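Methyl-accepting chemotaxis protein (Vibrio cholerae, PDB 6CEQ) probably senses oxygen through a heme-binding PAS domain and passes the signal on as a chemotaxis receptor. Local coordinates at residues M78-G82 and S83-N87; Q19-P23 and A24-L28. One frame throughout, in Å; residues are numbered along the deposited sequence.

Contact 1 of 2, residues M78-G82 and S83-N87. With HEM (protoporphyrin IX containing Fe), chain D.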
loop_
_atom_site.group_PDB
_atom_site.type_symbol
_atom_site.label_atom_id
_atom_site.label_comp_id
_atom_site.label_asym_id
_atom_site.label_seq_id
_atom_site.Cartn_x
_atom_site.Cartn_y
_atom_site.Cartn_z
ATOM N N MET A 78 -9.789 7.440 0.940
ATOM C CA MET A 78 -8.788 8.430 1.303
ATOM C C MET A 78 -8.205 8.018 2.644
ATOM O O MET A 78 -8.951 7.665 3.561
ATOM C CB MET A 78 -9.395 9.831 1.357
ATOM C CG MET A 78 -8.428 10.881 1.828
ATOM S SD MET A 78 -8.688 11.102 3.594
ATOM C CE MET A 78 -7.010 11.222 4.142
ATOM N N ILE A 79 -6.871 8.004 2.746
ATOM C CA ILE A 79 -6.220 7.520 3.956
ATOM C C ILE A 79 -5.215 8.549 4.457
ATOM O O ILE A 79 -4.629 9.311 3.683
ATOM C CB ILE A 79 -5.535 6.152 3.751
ATOM C CG1 ILE A 79 -4.349 6.259 2.790
ATOM C CG2 ILE A 79 -6.551 5.116 3.245
ATOM C CD1 ILE A 79 -3.462 5.031 2.820
ATOM N N LYS A 80 -5.052 8.582 5.777
ATOM C CA LYS A 80 -4.023 9.367 6.444
ATOM C C LYS A 80 -2.942 8.423 6.934
ATOM O O LYS A 80 -3.236 7.451 7.635
ATOM C CB LYS A 80 -4.590 10.155 7.629
ATOM C CG LYS A 80 -5.593 11.212 7.243
ATOM C CD LYS A 80 -6.085 12.021 8.432
ATOM C CE LYS A 80 -7.102 13.067 7.979
ATOM N NZ LYS A 80 -7.706 13.814 9.114
ATOM N N VAL A 81 -1.706 8.689 6.534
ATOM C CA VAL A 81 -0.548 7.904 6.936
ATOM C C VAL A 81 0.360 8.884 7.662
ATOM O O VAL A 81 1.122 9.623 7.028
ATOM C CB VAL A 81 0.155 7.253 5.739
ATOM C CG1 VAL A 81 1.238 6.308 6.200
ATOM C CG2 VAL A 81 -0.853 6.523 4.879
ATOM N N GLY A 82 0.278 8.913 8.989
ATOM C CA GLY A 82 0.906 10.006 9.712
ATOM C C GLY A 82 0.314 11.322 9.247
ATOM O O GLY A 82 -0.908 11.484 9.176
ATOM N N SER A 83 1.184 12.272 8.903
ATOM C CA SER A 83 0.752 13.555 8.360
ATOM C C SER A 83 0.595 13.534 6.844
ATOM O O SER A 83 0.286 14.574 6.253
ATOM C CB SER A 83 1.732 14.662 8.762
ATOM O OG SER A 83 3.012 14.441 8.200
ATOM N N LEU A 84 0.803 12.389 6.204
ATOM C CA LEU A 84 0.585 12.275 4.773
ATOM C C LEU A 84 -0.874 11.920 4.509
ATOM O O LEU A 84 -1.587 11.426 5.385
ATOM C CB LEU A 84 1.501 11.212 4.170
ATOM C CG LEU A 84 2.963 11.292 4.619
ATOM C CD1 LEU A 84 3.781 10.186 3.979
ATOM C CD2 LEU A 84 3.544 12.667 4.304
ATOM N N GLU A 85 -1.307 12.172 3.276
ATOM C CA GLU A 85 -2.662 11.860 2.845
ATOM C C GLU A 85 -2.599 11.290 1.438
ATOM O O GLU A 85 -1.869 11.812 0.595
ATOM C CB GLU A 85 -3.547 13.111 2.839
ATOM C CG GLU A 85 -4.426 13.298 4.050
ATOM C CD GLU A 85 -5.433 14.418 3.848
ATOM O OE1 GLU A 85 -5.085 15.590 4.121
ATOM O OE2 GLU A 85 -6.563 14.132 3.397
ATOM N N PHE A 86 -3.373 10.232 1.184
ATOM C CA PHE A 86 -3.379 9.577 -0.117
ATOM C C PHE A 86 -4.801 9.251 -0.537
ATOM O O PHE A 86 -5.653 8.944 0.300
ATOM C CB PHE A 86 -2.585 8.263 -0.120
ATOM C CG PHE A 86 -1.140 8.430 0.198
ATOM C CD1 PHE A 86 -0.238 8.737 -0.803
ATOM C CD2 PHE A 86 -0.681 8.290 1.496
ATOM C CE1 PHE A 86 1.109 8.898 -0.513
ATOM C CE2 PHE A 86 0.668 8.449 1.791
ATOM C CZ PHE A 86 1.558 8.756 0.787
ATOM N N ASN A 87 -5.042 9.282 -1.845
ATOM C CA ASN A 87 -6.211 8.621 -2.405
ATOM C C ASN A 87 -5.804 7.206 -2.786
ATOM O O ASN A 87 -4.902 7.016 -3.608
ATOM C CB ASN A 87 -6.774 9.371 -3.610
ATOM C CG ASN A 87 -8.134 8.836 -4.042
ATOM O OD1 ASN A 87 -8.700 7.941 -3.403
ATOM N ND2 ASN A 87 -8.666 9.383 -5.133
HETATM C CHA HEM D . -5.094 2.001 4.694
HETATM C CHB HEM D . -4.234 -2.154 2.359
HETATM C CHC HEM D . 0.534 -1.154 2.740
HETATM C CHD HEM D . -0.585 1.718 6.480
HETATM C C1A HEM D . -5.246 0.879 3.909
HETATM C C2A HEM D . -6.424 0.531 3.220
HETATM C C3A HEM D . -6.193 -0.636 2.561
HETATM C C4A HEM D . -4.869 -1.026 2.840
HETATM C CMA HEM D . -7.177 -1.378 1.694
HETATM C CAA HEM D . -7.712 1.314 3.213
HETATM C CBA HEM D . -8.456 1.082 4.529
HETATM C CGA HEM D . -9.658 1.989 4.593
HETATM O O1A HEM D . -9.632 3.102 4.022
HETATM O O2A HEM D . -10.680 1.630 5.216
HETATM C C1B HEM D . -2.840 -2.178 2.205
HETATM C C2B HEM D . -2.177 -3.102 1.354
HETATM C C3B HEM D . -0.841 -2.844 1.440
HETATM C C4B HEM D . -0.700 -1.713 2.387
HETATM C CMB HEM D . -2.830 -4.169 0.513
HETATM C CAB HEM D . 0.245 -3.549 0.735
HETATM C CBB HEM D . 0.115 -3.851 -0.553
HETATM C C1C HEM D . 0.672 -0.289 3.820
HETATM C C2C HEM D . 1.877 0.208 4.341
HETATM C C3C HEM D . 1.558 1.030 5.413
HETATM C C4C HEM D . 0.140 1.029 5.538
HETATM C CMC HEM D . 3.263 -0.096 3.831
HETATM C CAC HEM D . 2.510 1.769 6.261
HETATM C CBC HEM D . 3.565 2.364 5.715
HETATM C C1D HEM D . -1.911 2.079 6.230
HETATM C C2D HEM D . -2.582 3.159 6.964
HETATM C C3D HEM D . -3.830 3.237 6.468
HETATM C C4D HEM D . -3.928 2.207 5.426
HETATM C CMD HEM D . -1.989 4.009 8.058
HETATM C CAD HEM D . -4.912 4.192 6.897
HETATM C CBD HEM D . -5.224 3.980 8.379
HETATM C CGD HEM D . -5.628 2.547 8.609
HETATM O O1D HEM D . -4.909 1.799 9.307
HETATM O O2D HEM D . -6.683 2.105 8.103
HETATM N NA HEM D . -4.304 -0.089 3.664
HETATM N NB HEM D . -1.937 -1.379 2.792
HETATM N NC HEM D . -0.361 0.218 4.556
HETATM N ND HEM D . -2.759 1.553 5.333
HETATM FE FE HEM D . -2.403 0.161 4.145
HETATM O O HOH W 1 -2.693 13.219 7.355
HETATM O O HOH W 2 -1.887 1.741 2.208
#

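Contact 2 of 2, residues Q19-P23 and A24-L28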
loop_
_atom_site.group_PDB
_atom_site.type_symbol
_atom_site.label_atom_id
_atom_site.label_comp_id
_atom_site.label_asym_id
_atom_site.label_seq_id
_atom_site.Cartn_x
_atom_site.Cartn_y
_atom_site.Cartn_z
ATOM N N GLN A 19 4.971 -7.909 -1.426
ATOM C CA GLN A 19 5.787 -8.551 -2.450
ATOM C C GLN A 19 6.623 -7.586 -3.270
ATOM O O GLN A 19 7.703 -7.967 -3.727
ATOM C CB GLN A 19 4.901 -9.362 -3.404
ATOM C CG GLN A 19 4.029 -10.397 -2.702
ATOM C CD GLN A 19 4.851 -11.506 -2.067
ATOM O OE1 GLN A 19 4.746 -11.771 -0.869
ATOM N NE2 GLN A 19 5.673 -12.168 -2.876
ATOM N N TYR A 20 6.155 -6.356 -3.480
ATOM C CA TYR A 20 6.827 -5.446 -4.396
ATOM C C TYR A 20 6.373 -4.018 -4.130
ATOM O O TYR A 20 5.189 -3.776 -3.885
ATOM C CB TYR A 20 6.528 -5.821 -5.858
ATOM C CG TYR A 20 7.234 -4.954 -6.884
ATOM C CD1 TYR A 20 8.577 -5.147 -7.160
ATOM C CD2 TYR A 20 6.554 -3.961 -7.584
ATOM C CE1 TYR A 20 9.239 -4.365 -8.084
ATOM C CE2 TYR A 20 7.213 -3.164 -8.526
ATOM C CZ TYR A 20 8.554 -3.382 -8.768
ATOM O OH TYR A 20 9.236 -2.621 -9.689
ATOM N N LEU A 21 7.325 -3.084 -4.184
ATOM C CA LEU A 21 7.061 -1.653 -4.249
ATOM C C LEU A 21 7.728 -1.101 -5.495
ATOM O O LEU A 21 8.903 -1.391 -5.744
ATOM C CB LEU A 21 7.593 -0.910 -3.025
ATOM C CG LEU A 21 6.726 -0.896 -1.772
ATOM C CD1 LEU A 21 6.935 -2.157 -0.971
ATOM C CD2 LEU A 21 7.078 0.326 -0.944
ATOM N N ASN A 22 6.999 -0.296 -6.261
ATOM C CA ASN A 22 7.572 0.253 -7.475
ATOM C C ASN A 22 8.486 1.432 -7.133
ATOM O O ASN A 22 8.502 1.909 -5.992
ATOM C CB ASN A 22 6.456 0.607 -8.471
ATOM C CG ASN A 22 5.839 1.976 -8.254
ATOM O OD1 ASN A 22 5.830 2.522 -7.150
ATOM N ND2 ASN A 22 5.266 2.523 -9.328
ATOM N N PRO A 23 9.335 1.862 -8.072
ATOM C CA PRO A 23 10.348 2.872 -7.712
ATOM C C PRO A 23 9.759 4.196 -7.274
ATOM O O PRO A 23 10.291 4.833 -6.353
ATOM C CB PRO A 23 11.171 3.015 -8.999
ATOM C CG PRO A 23 10.986 1.692 -9.706
ATOM C CD PRO A 23 9.557 1.310 -9.425
ATOM N N ALA A 24 8.684 4.644 -7.925
ATOM C CA ALA A 24 8.088 5.916 -7.540
ATOM C C ALA A 24 7.662 5.904 -6.079
ATOM O O ALA A 24 7.934 6.856 -5.337
ATOM C CB ALA A 24 6.906 6.235 -8.452
ATOM N N LEU A 25 7.035 4.813 -5.632
ATOM C CA LEU A 25 6.620 4.737 -4.235
ATOM C C LEU A 25 7.822 4.627 -3.301
ATOM O O LEU A 25 7.836 5.237 -2.228
ATOM C CB LEU A 25 5.667 3.560 -4.029
ATOM C CG LEU A 25 5.144 3.433 -2.600
ATOM C CD1 LEU A 25 4.455 4.732 -2.173
ATOM C CD2 LEU A 25 4.184 2.258 -2.527
ATOM N N LEU A 26 8.836 3.849 -3.681
ATOM C CA LEU A 26 10.036 3.753 -2.852
ATOM C C LEU A 26 10.704 5.110 -2.705
ATOM O O LEU A 26 11.152 5.484 -1.613
ATOM C CB LEU A 26 11.008 2.744 -3.466
ATOM C CG LEU A 26 10.631 1.282 -3.221
ATOM C CD1 LEU A 26 11.464 0.336 -4.091
ATOM C CD2 LEU A 26 10.763 0.938 -1.739
ATOM N N GLN A 27 10.784 5.858 -3.804
ATOM C CA GLN A 27 11.375 7.192 -3.763
ATOM C C GLN A 27 10.576 8.113 -2.855
ATOM O O GLN A 27 11.138 8.850 -2.031
ATOM C CB GLN A 27 11.457 7.762 -5.181
ATOM C CG GLN A 27 12.160 9.104 -5.246
ATOM C CD GLN A 27 12.261 9.640 -6.665
ATOM O OE1 GLN A 27 12.646 8.919 -7.585
ATOM N NE2 GLN A 27 11.885 10.896 -6.851
ATOM N N LEU A 28 9.253 8.085 -3.003
ATOM C CA LEU A 28 8.398 8.924 -2.174
ATOM C C LEU A 28 8.547 8.571 -0.700
ATOM O O LEU A 28 8.674 9.458 0.157
ATOM C CB LEU A 28 6.943 8.765 -2.616
ATOM C CG LEU A 28 5.934 9.488 -1.722
ATOM C CD1 LEU A 28 6.188 10.982 -1.720
ATOM C CD2 LEU A 28 4.515 9.183 -2.175
#

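Contact 1 of 2, residues M78-G82 and S83-N87
Ile79 and Phe86 form an antiparallel hydrogen-bonded pair, as do Val81 and Leu84, in a hairpin whose strands 78-81 and 84-87 run 156° apart and are joined by a type II' turn through Gly82 and Ser83. Ile79 N reaches Phe86 O at 2.9 Å, and Phe86 N returns the bond to Ile79 O; nearer the turn, Val81 and Leu84 exchange the same pair of backbone bonds. Gly82 takes a positive phi (59°), as the first corner of such a turn requires. One water donates to both Gly82 O and Leu84 O, bridging the two carbonyl oxygens.

Ile79, Val81, Leu84 and Phe86 share the buried face. Val81 CG2 comes to the edge of the Phe86 ring, 3.8 Å from CD2, close to the ring plane, while Ile79 CG1 packs on Phe86 CB at 3.9 Å. Ile79 holds CG1 between its backbone N and carbonyl carbon (chi1 67°), and CG2 and CD1 are left to lie against the porphyrin, with CG2 3.7 Å from CHA of the heme. On the other face the Lys80 and Glu85 chains run side by side, CG to CG 4.0 Å, their charged ends apart; the Met78 chain bends at chi2 and chi3, which brings its CE methyl against the Glu85 side chain. Leu36 of helix 33-39 packs on Val81 and Leu84. This is a beta hairpin with a two-residue type II' loop at the edge of the PAS sheet, whose outer strand lines the heme pocket through the Ile79 side chain and the Lys80 carbonyl.

Contact 2 of 2, residues Q19-P23 and A24-L28
Leu21 meets two leucines of the following helix at different inclinations: its side chain crosses that of Leu26 at about a right angle and that of Leu25 more obliquely. Its CB rests against Leu26 CG at 3.8 Å, and its CD2 branch touches CD2 of Leu25 at the same separation. Leu25 sends CG anti to its backbone N (chi1 -178°), which carries its CD2 branch back to Leu21. From the helix side Leu26 CD1 also comes against the backbone, 3.5 Å from Leu21 O.

Asn22 stands across Leu25 and uses its amide oxygen to cap the helix. Placing CG between the backbone N and the carbonyl carbon (chi1 85°) turns OD1 toward the first turn, where it accepts from Leu25 N at 3.0 Å. The donor sits 35° out of the amide plane, and Leu25 CB is 3.3 Å from the same Asn22 OD1. OD1 also accepts from Leu9 N, and ND2 donates to Thr7 O, so three bonds fix the amide's rotation and tie the cap to the N-terminal part of the chain. Routine helical bonds follow, Leu26 N to Asn22 O at 3.0 Å and Gln27 N to Pro23 O at 2.8 Å. Met10 of strand 8-12 packs on both Leu21 and Leu25. The arrangement is an asparagine N-cap followed by proline at the first helical position, leading from the second strand of the PAS fold into its first helix.

Contact 2 precedes contact 1 along the chain, and their centres lie 16 Å apart. Strand 18-21 and strand 75-81 are the two outermost strands of the five-stranded antiparallel sheet, with strands 8-12, 100-109 and 84-94 between them. The contacts nevertheless touch directly: Phe86 CE1 packs on Leu28 CD2 at 3.8 Å, joining the hairpin to the helix that Asn22 caps. Both approach the heme, contact 1 directly through pocket residues Ile79 and Lys80, contact 2 more remotely, with the Leu21 side chain about 6 Å from it. A water oxygen lies 2.5 Å from the heme FE, which is also bound by an atom outside the two contacts; His62 NE2 and Ser77 OG are hydrogen-bonded to the heme.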